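Local atomic coordinates of OxyR (Porphyromonas gingivalis, PDB entry 3HO7), a protein that probably acts as a redox-sensitive, DNA-binding transcriptional activator of the LysR family, of which this chain is the regulatory domain. Residues Pro27-Phe30 with Pro31-Lys35; Glu93-Phe96 with Glu97-Val100; Glu167-Ser170 with Pro171-Glu175. All blocks are in the same frame, centred on the assembly; numbering follows the deposited sequence.

Interaction 1 of 3, residues Pro27-Phe30 with Pro31-Lys35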
loop_
_atom_site.group_PDB
_atom_site.type_symbol
_atom_site.label_atom_id
_atom_site.label_comp_id
_atom_site.label_asym_id
_atom_site.label_seq_id
_atom_site.Cartn_x
_atom_site.Cartn_y
_atom_site.Cartn_z
ATOM N N PRO A 27 4.759 -2.089 -12.733
ATOM C CA PRO A 27 5.246 -3.391 -13.169
ATOM C C PRO A 27 5.267 -3.491 -14.694
ATOM O O PRO A 27 6.145 -4.143 -15.259
ATOM C CB PRO A 27 4.213 -4.355 -12.586
ATOM C CG PRO A 27 3.744 -3.673 -11.348
ATOM C CD PRO A 27 3.750 -2.200 -11.666
ATOM N N ARG A 28 4.313 -2.836 -15.348
ATOM C CA ARG A 28 4.199 -2.894 -16.805
ATOM C C ARG A 28 5.177 -1.955 -17.505
ATOM O O ARG A 28 5.674 -2.258 -18.590
ATOM C CB ARG A 28 2.775 -2.544 -17.237
ATOM C CG ARG A 28 1.704 -3.462 -16.680
ATOM C CD ARG A 28 0.344 -2.784 -16.711
ATOM N NE ARG A 28 -0.745 -3.748 -16.613
ATOM C CZ ARG A 28 -1.367 -4.275 -17.661
ATOM N NH1 ARG A 28 -1.011 -3.929 -18.890
ATOM N NH2 ARG A 28 -2.349 -5.147 -17.482
ATOM N N VAL A 29 5.452 -0.813 -16.880
ATOM C CA VAL A 29 6.238 0.239 -17.522
ATOM C C VAL A 29 7.748 0.072 -17.355
ATOM O O VAL A 29 8.520 0.428 -18.247
ATOM C CB VAL A 29 5.832 1.637 -17.008
ATOM C CG1 VAL A 29 4.318 1.783 -17.011
ATOM C CG2 VAL A 29 6.391 1.875 -15.612
ATOM N N PHE A 30 8.168 -0.460 -16.212
ATOM C CA PHE A 30 9.591 -0.544 -15.890
ATOM C C PHE A 30 10.423 -1.199 -16.994
ATOM O O PHE A 30 11.456 -0.662 -17.399
ATOM C CB PHE A 30 9.796 -1.243 -14.544
ATOM C CG PHE A 30 9.669 -0.321 -13.364
ATOM C CD1 PHE A 30 9.102 0.936 -13.511
ATOM C CD2 PHE A 30 10.101 -0.714 -12.108
ATOM C CE1 PHE A 30 8.981 1.791 -12.430
ATOM C CE2 PHE A 30 9.980 0.135 -11.021
ATOM C CZ PHE A 30 9.420 1.387 -11.182
ATOM N N PRO A 31 9.976 -2.363 -17.483
ATOM C CA PRO A 31 10.667 -3.032 -18.583
ATOM C C PRO A 31 10.712 -2.168 -19.840
ATOM O O PRO A 31 11.699 -2.192 -20.572
ATOM C CB PRO A 31 9.811 -4.279 -18.824
ATOM C CG PRO A 31 9.143 -4.532 -17.514
ATOM C CD PRO A 31 8.865 -3.170 -16.952
ATOM N N ILE A 32 9.653 -1.401 -20.082
ATOM C CA ILE A 32 9.590 -0.554 -21.270
ATOM C C ILE A 32 10.541 0.638 -21.171
ATOM O O ILE A 32 11.123 1.059 -22.173
ATOM C CB ILE A 32 8.155 -0.072 -21.550
ATOM C CG1 ILE A 32 7.240 -1.271 -21.810
ATOM C CG2 ILE A 32 8.134 0.884 -22.733
ATOM C CD1 ILE A 32 5.785 -0.903 -22.015
ATOM N N TRP A 33 10.699 1.180 -19.967
ATOM C CA TRP A 33 11.632 2.282 -19.753
ATOM C C TRP A 33 13.060 1.833 -20.019
ATOM O O TRP A 33 13.816 2.508 -20.717
ATOM C CB TRP A 33 11.540 2.824 -18.325
ATOM C CG TRP A 33 10.351 3.685 -18.066
ATOM C CD1 TRP A 33 9.521 4.243 -18.993
ATOM C CD2 TRP A 33 9.880 4.126 -16.787
ATOM N NE1 TRP A 33 8.546 4.985 -18.370
ATOM C CE2 TRP A 33 8.746 4.930 -17.015
ATOM C CE3 TRP A 33 10.300 3.908 -15.471
ATOM C CZ2 TRP A 33 8.027 5.520 -15.976
ATOM C CZ3 TRP A 33 9.585 4.494 -14.441
ATOM C CH2 TRP A 33 8.461 5.290 -14.699
ATOM N N LYS A 34 13.423 0.689 -19.450
ATOM C CA LYS A 34 14.770 0.161 -19.589
ATOM C C LYS A 34 15.241 0.235 -21.036
ATOM O O LYS A 34 16.335 0.725 -21.317
ATOM C CB LYS A 34 14.833 -1.285 -19.095
ATOM C CG LYS A 34 16.237 -1.863 -19.084
ATOM C CD LYS A 34 17.135 -1.088 -18.134
ATOM C CE LYS A 34 16.594 -1.139 -16.711
ATOM N NZ LYS A 34 17.497 -0.454 -15.747
ATOM N N LYS A 35 14.406 -0.249 -21.949
ATOM C CA LYS A 35 14.779 -0.328 -23.359
ATOM C C LYS A 35 14.621 0.992 -24.118
ATOM O O LYS A 35 15.429 1.307 -24.990
ATOM C CB LYS A 35 14.006 -1.453 -24.062
ATOM C CG LYS A 35 12.499 -1.395 -23.877
ATOM C CD LYS A 35 11.804 -2.507 -24.652
ATOM C CE LYS A 35 12.195 -3.884 -24.132
ATOM N NZ LYS A 35 13.614 -4.222 -24.441
#
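Pro31 sets its ring against the turn before it: its CD lies 3.3 Å from Pro27 O, in the place where a helix would normally put an amide hydrogen. Without that hydrogen the i-to-i+4 bond is missing and the helix is kinked here; Pro27 O instead accepts from Gln156 NE2 of the second subunit. One residue on, Ile32 N makes a weak bond to Val29 O, while its side chain runs back along the backbone and brings CD1 to 3.7 Å from Arg28 O. The regular pattern resumes at Trp33, whose N donates to Val29 O at 2.9 Å, giving that oxygen a second donor.

These turns belong to helix 22-36, the crossover helix of the beta-alpha-beta unit formed with parallel strands 11-17 and 40-46 in the LysR substrate-binding fold. The Trp33 indole lies on the buried side of the helix. With CG beside the backbone N and anti to the carbonyl carbon (chi1 -76°), it reaches back along Val29, whose CG2 sits over one face, 4.0 Å from the centroid of the six-membered ring and 9° off its normal, a CH-pi contact. Phe30 meets the same ring obliquely, CE1 lying 3.4 Å from Trp33 CZ3 with the planes at 32°. Leu206 and Leu209 of helix 200-211 and Ile42 and Val44 of strand 40-46 also pack on Trp33.

Lys34 N closes the next turn on Phe30 O at 3.1 Å, while its side chain packs on Gln137 of the second subunit.

Interaction 2 of 3, residues Glu93-Phe96 with Glu97-Val100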
loop_
_atom_site.group_PDB
_atom_site.type_symbol
_atom_site.label_atom_id
_atom_site.label_comp_id
_atom_site.label_asym_id
_atom_site.label_seq_id
_atom_site.Cartn_x
_atom_site.Cartn_y
_atom_site.Cartn_z
ATOM N N GLU A 93 -20.648 -11.250 2.175
ATOM C CA GLU A 93 -21.625 -10.215 1.855
ATOM C C GLU A 93 -22.791 -10.784 1.055
ATOM O O GLU A 93 -22.589 -11.575 0.135
ATOM C CB GLU A 93 -20.968 -9.075 1.075
ATOM C CG GLU A 93 -19.572 -8.714 1.557
ATOM C CD GLU A 93 -19.526 -8.394 3.038
ATOM O OE1 GLU A 93 -20.368 -7.596 3.508
ATOM O OE2 GLU A 93 -18.644 -8.942 3.736
ATOM N N PRO A 94 -24.022 -10.386 1.410
ATOM C CA PRO A 94 -25.191 -10.818 0.653
ATOM C C PRO A 94 -25.026 -10.512 -0.834
ATOM O O PRO A 94 -25.510 -11.265 -1.679
ATOM C CB PRO A 94 -26.321 -9.976 1.247
ATOM C CG PRO A 94 -25.883 -9.701 2.644
ATOM C CD PRO A 94 -24.384 -9.595 2.600
ATOM N N LEU A 95 -24.343 -9.414 -1.143
ATOM C CA LEU A 95 -24.123 -9.012 -2.531
ATOM C C LEU A 95 -23.247 -9.992 -3.302
ATOM O O LEU A 95 -23.141 -9.904 -4.524
ATOM C CB LEU A 95 -23.519 -7.608 -2.604
ATOM C CG LEU A 95 -24.518 -6.476 -2.849
ATOM C CD1 LEU A 95 -23.831 -5.120 -2.793
ATOM C CD2 LEU A 95 -25.208 -6.673 -4.192
ATOM N N PHE A 96 -22.617 -10.922 -2.596
ATOM C CA PHE A 96 -21.752 -11.890 -3.262
ATOM C C PHE A 96 -22.554 -12.785 -4.204
ATOM O O PHE A 96 -22.047 -13.230 -5.231
ATOM C CB PHE A 96 -20.984 -12.738 -2.244
ATOM C CG PHE A 96 -19.906 -13.589 -2.857
ATOM C CD1 PHE A 96 -18.654 -13.061 -3.123
ATOM C CD2 PHE A 96 -20.145 -14.919 -3.164
ATOM C CE1 PHE A 96 -17.662 -13.840 -3.687
ATOM C CE2 PHE A 96 -19.157 -15.704 -3.723
ATOM C CZ PHE A 96 -17.910 -15.159 -3.986
ATOM N N GLU A 97 -23.812 -13.041 -3.856
ATOM C CA GLU A 97 -24.648 -13.924 -4.663
ATOM C C GLU A 97 -25.169 -13.223 -5.919
ATOM O O GLU A 97 -25.768 -13.856 -6.790
ATOM C CB GLU A 97 -25.807 -14.490 -3.835
ATOM C CG GLU A 97 -26.813 -13.453 -3.369
ATOM C CD GLU A 97 -28.033 -14.076 -2.715
ATOM O OE1 GLU A 97 -27.865 -14.939 -1.824
ATOM O OE2 GLU A 97 -29.163 -13.700 -3.092
ATOM N N GLN A 98 -24.929 -11.919 -6.012
ATOM C CA GLN A 98 -25.324 -11.156 -7.191
ATOM C C GLN A 98 -24.169 -11.056 -8.181
ATOM O O GLN A 98 -23.002 -11.177 -7.804
ATOM C CB GLN A 98 -25.816 -9.760 -6.805
ATOM C CG GLN A 98 -27.039 -9.764 -5.893
ATOM C CD GLN A 98 -28.227 -10.488 -6.500
ATOM O OE1 GLN A 98 -29.206 -10.786 -5.812
ATOM N NE2 GLN A 98 -28.147 -10.776 -7.793
ATOM N N ASP A 99 -24.501 -10.823 -9.446
ATOM C CA ASP A 99 -23.507 -10.804 -10.513
ATOM C C ASP A 99 -22.898 -9.418 -10.707
ATOM O O ASP A 99 -21.802 -9.283 -11.251
ATOM C CB ASP A 99 -24.132 -11.289 -11.822
ATOM C CG ASP A 99 -24.882 -12.598 -11.658
ATOM O OD1 ASP A 99 -24.292 -13.562 -11.126
ATOM O OD2 ASP A 99 -26.064 -12.661 -12.060
ATOM N N VAL A 100 -23.615 -8.392 -10.263
ATOM C CA VAL A 100 -23.139 -7.020 -10.397
ATOM C C VAL A 100 -23.350 -6.245 -9.103
ATOM O O VAL A 100 -24.166 -6.628 -8.265
ATOM C CB VAL A 100 -23.852 -6.284 -11.547
ATOM C CG1 VAL A 100 -23.494 -6.912 -12.889
ATOM C CG2 VAL A 100 -25.360 -6.295 -11.330
HETATM O O HOH W 1 -23.940 -13.505 -1.157
HETATM O O HOH W 2 -22.294 -7.660 -6.221
#
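Pro94 O and Leu95 O each receive an amide from three residues further on, the i-to-i+3 pattern of a short 3-10 turn that begins at Pro94, in the loop between strand 75-89 and helix 125-128 of the LysR substrate-binding fold. Glu97 N reaches Pro94 O at 3.3 Å with an N-H...O angle of 160°, and Gln98 N reaches Leu95 O at 3.1 Å. Within the turn itself, Phe96 N donates to Glu93 O at 2.8 Å with the same spacing.

Side chains follow suit. Glu97 CG sits between its own N and carbonyl carbon (chi1 66°), which places that methylene 3.1 Å from Pro94 O; beyond it the chain runs out extended, with Glu97 CD already 3.9 Å from the same oxygen. Leu95 and Gln98 cross at about a right angle, and the Leu95 CD2 methyl meets the aliphatic Gln98 CG at 4.0 Å.

Water gives a second layer. One molecule donates to Glu93 O and, weakly, to Pro94 O, and accepts a weak bond from Glu97 N, so it links the carbonyls of Glu93 and Pro94 to the amide of Glu97. Another donates to Leu95 O and weakly to Val100 O, tying the turn to the chain that leaves it.

Farther out, Arg178 holds the exit of the turn, bonding to the carbonyls of Phe96 and Gln98 and forming a cation-pi pair with the Phe96 ring. Glu93 anchors the entrance, its OE2 bonded to Ser90 OG and its OE1 in a salt bridge with Arg110 NE.

Interaction 3 of 3, residues Glu167-Ser170 with Pro171-Glu175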
loop_
_atom_site.group_PDB
_atom_site.type_symbol
_atom_site.label_atom_id
_atom_site.label_comp_id
_atom_site.label_asym_id
_atom_site.label_seq_id
_atom_site.Cartn_x
_atom_site.Cartn_y
_atom_site.Cartn_z
ATOM N N GLU A 167 -5.589 -8.651 -13.481
ATOM C CA GLU A 167 -4.641 -9.611 -14.048
ATOM C C GLU A 167 -3.575 -10.027 -13.039
ATOM O O GLU A 167 -2.892 -11.037 -13.225
ATOM C CB GLU A 167 -3.995 -9.049 -15.315
ATOM C CG GLU A 167 -4.171 -7.554 -15.475
ATOM C CD GLU A 167 -5.616 -7.177 -15.731
ATOM O OE1 GLU A 167 -5.971 -5.996 -15.531
ATOM O OE2 GLU A 167 -6.398 -8.065 -16.130
ATOM N N GLN A 168 -3.440 -9.249 -11.970
ATOM C CA GLN A 168 -2.498 -9.571 -10.905
ATOM C C GLN A 168 -3.147 -10.493 -9.882
ATOM O O GLN A 168 -2.464 -11.074 -9.037
ATOM C CB GLN A 168 -2.025 -8.298 -10.207
ATOM C CG GLN A 168 -1.250 -7.349 -11.099
ATOM C CD GLN A 168 -0.906 -6.049 -10.404
ATOM O OE1 GLN A 168 -1.635 -5.590 -9.523
ATOM N NE2 GLN A 168 0.209 -5.444 -10.798
ATOM N N LEU A 169 -4.468 -10.620 -9.965
ATOM C CA LEU A 169 -5.231 -11.406 -8.997
ATOM C C LEU A 169 -5.119 -12.910 -9.219
ATOM O O LEU A 169 -4.961 -13.378 -10.349
ATOM C CB LEU A 169 -6.708 -11.004 -9.026
ATOM C CG LEU A 169 -7.039 -9.529 -8.801
ATOM C CD1 LEU A 169 -8.512 -9.269 -9.067
ATOM C CD2 LEU A 169 -6.658 -9.087 -7.392
ATOM N N SER A 170 -5.204 -13.658 -8.124
ATOM C CA SER A 170 -5.233 -15.113 -8.173
ATOM C C SER A 170 -6.634 -15.590 -8.534
ATOM O O SER A 170 -7.595 -14.822 -8.464
ATOM C CB SER A 170 -4.835 -15.688 -6.814
ATOM O OG SER A 170 -5.808 -15.370 -5.831
ATOM N N PRO A 171 -6.759 -16.867 -8.924
ATOM C CA PRO A 171 -8.065 -17.444 -9.211
ATOM C C PRO A 171 -9.059 -17.159 -8.092
ATOM O O PRO A 171 -10.199 -16.785 -8.358
ATOM C CB PRO A 171 -7.768 -18.940 -9.280
ATOM C CG PRO A 171 -6.370 -19.010 -9.772
ATOM C CD PRO A 171 -5.661 -17.809 -9.207
ATOM N N SER A 172 -8.621 -17.330 -6.850
ATOM C CA SER A 172 -9.498 -17.136 -5.697
ATOM C C SER A 172 -9.908 -15.676 -5.528
ATOM O O SER A 172 -11.056 -15.378 -5.185
ATOM C CB SER A 172 -8.822 -17.638 -4.422
ATOM O OG SER A 172 -9.720 -17.603 -3.329
ATOM N N GLN A 173 -8.965 -14.767 -5.759
ATOM C CA GLN A 173 -9.236 -13.339 -5.660
ATOM C C GLN A 173 -10.211 -12.885 -6.735
ATOM O O GLN A 173 -11.095 -12.074 -6.475
ATOM C CB GLN A 173 -7.944 -12.538 -5.800
ATOM C CG GLN A 173 -6.985 -12.656 -4.634
ATOM C CD GLN A 173 -5.702 -11.891 -4.887
ATOM O OE1 GLN A 173 -5.067 -12.050 -5.931
ATOM N NE2 GLN A 173 -5.316 -11.049 -3.936
ATOM N N LYS A 174 -10.041 -13.403 -7.948
ATOM C CA LYS A 174 -10.885 -12.992 -9.064
ATOM C C LYS A 174 -12.359 -13.281 -8.792
ATOM O O LYS A 174 -13.236 -12.555 -9.255
ATOM C CB LYS A 174 -10.431 -13.656 -10.366
ATOM C CG LYS A 174 -9.190 -13.023 -10.985
ATOM C CD LYS A 174 -8.831 -13.679 -12.315
ATOM C CE LYS A 174 -7.606 -13.030 -12.944
ATOM N NZ LYS A 174 -7.195 -13.705 -14.209
ATOM N N GLU A 175 -12.620 -14.337 -8.028
ATOM C CA GLU A 175 -13.985 -14.713 -7.667
ATOM C C GLU A 175 -14.715 -13.611 -6.903
ATOM O O GLU A 175 -15.946 -13.551 -6.916
ATOM C CB GLU A 175 -13.979 -15.993 -6.827
ATOM C CG GLU A 175 -13.604 -17.244 -7.605
ATOM C CD GLU A 175 -13.414 -18.446 -6.706
ATOM O OE1 GLU A 175 -13.089 -18.254 -5.514
ATOM O OE2 GLU A 175 -13.584 -19.583 -7.190
HETATM O O HOH W 3 -2.469 -12.423 -6.192
#
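The backbone passes from an extended Ser170 straight into helix 171-174, and Lys174 N closes the first turn on Ser170 O at 2.9 Å. Ser170 is the N-cap, and with Gln173 it forms a capping box, each side chain bonded to the other's backbone amide. Ser170 OG lies between its own N and carbonyl carbon (chi1 66°), turned toward the first helical turn, where it accepts from Gln173 N at 3.2 Å with an N-H...O angle of 158°.

The reciprocal bond is the shorter. Gln173 CG is anti to its carbonyl carbon and the chain runs out extended, carrying the amide back to the Ser170 backbone, where OE1 takes Ser170 N at 2.7 Å, in the carbonyl plane and on a lone pair. The amide is also held at its other end, since NE2 donates to Glu153 OE2, which fixes the rotation of the group.

Leu169 packs against the box: the Leu169 and Gln173 side chains cross obliquely, with Leu169 CD2 3.9 Å from Gln173 CD, and Leu169 CB meets Lys174 CG at 3.8 Å. Met149 of helix 145-153 also packs on Leu169. Ser170 packs on Ser170 of the second subunit, so the cap lies at the dimer contact. A water joins the box to the loop before it, donating to Gln168 O and, at 2.6 Å, to Gln173 OE1.

All three contacts are local, yet their chemistry differs with their place in the fold. Interaction 1, partly buried, relies on aromatic and aliphatic packing along a crossover helix; interaction 2, also partly buried, relies on 3-10 bonds and bridging waters in a loop; interaction 3, at the surface, relies on a polar cap. Interactions 1 and 3 both touch the second subunit; they also touch each other, Arg28 NH2 lying 3.6 Å from Glu167 CG. Interactions 2 and 3 meet where Phe96 CE1 lies 3.7 Å from Glu175 O, and Arg178 bonds to both. Interactions 1 and 2 stay about 21 Å apart at their nearest atoms.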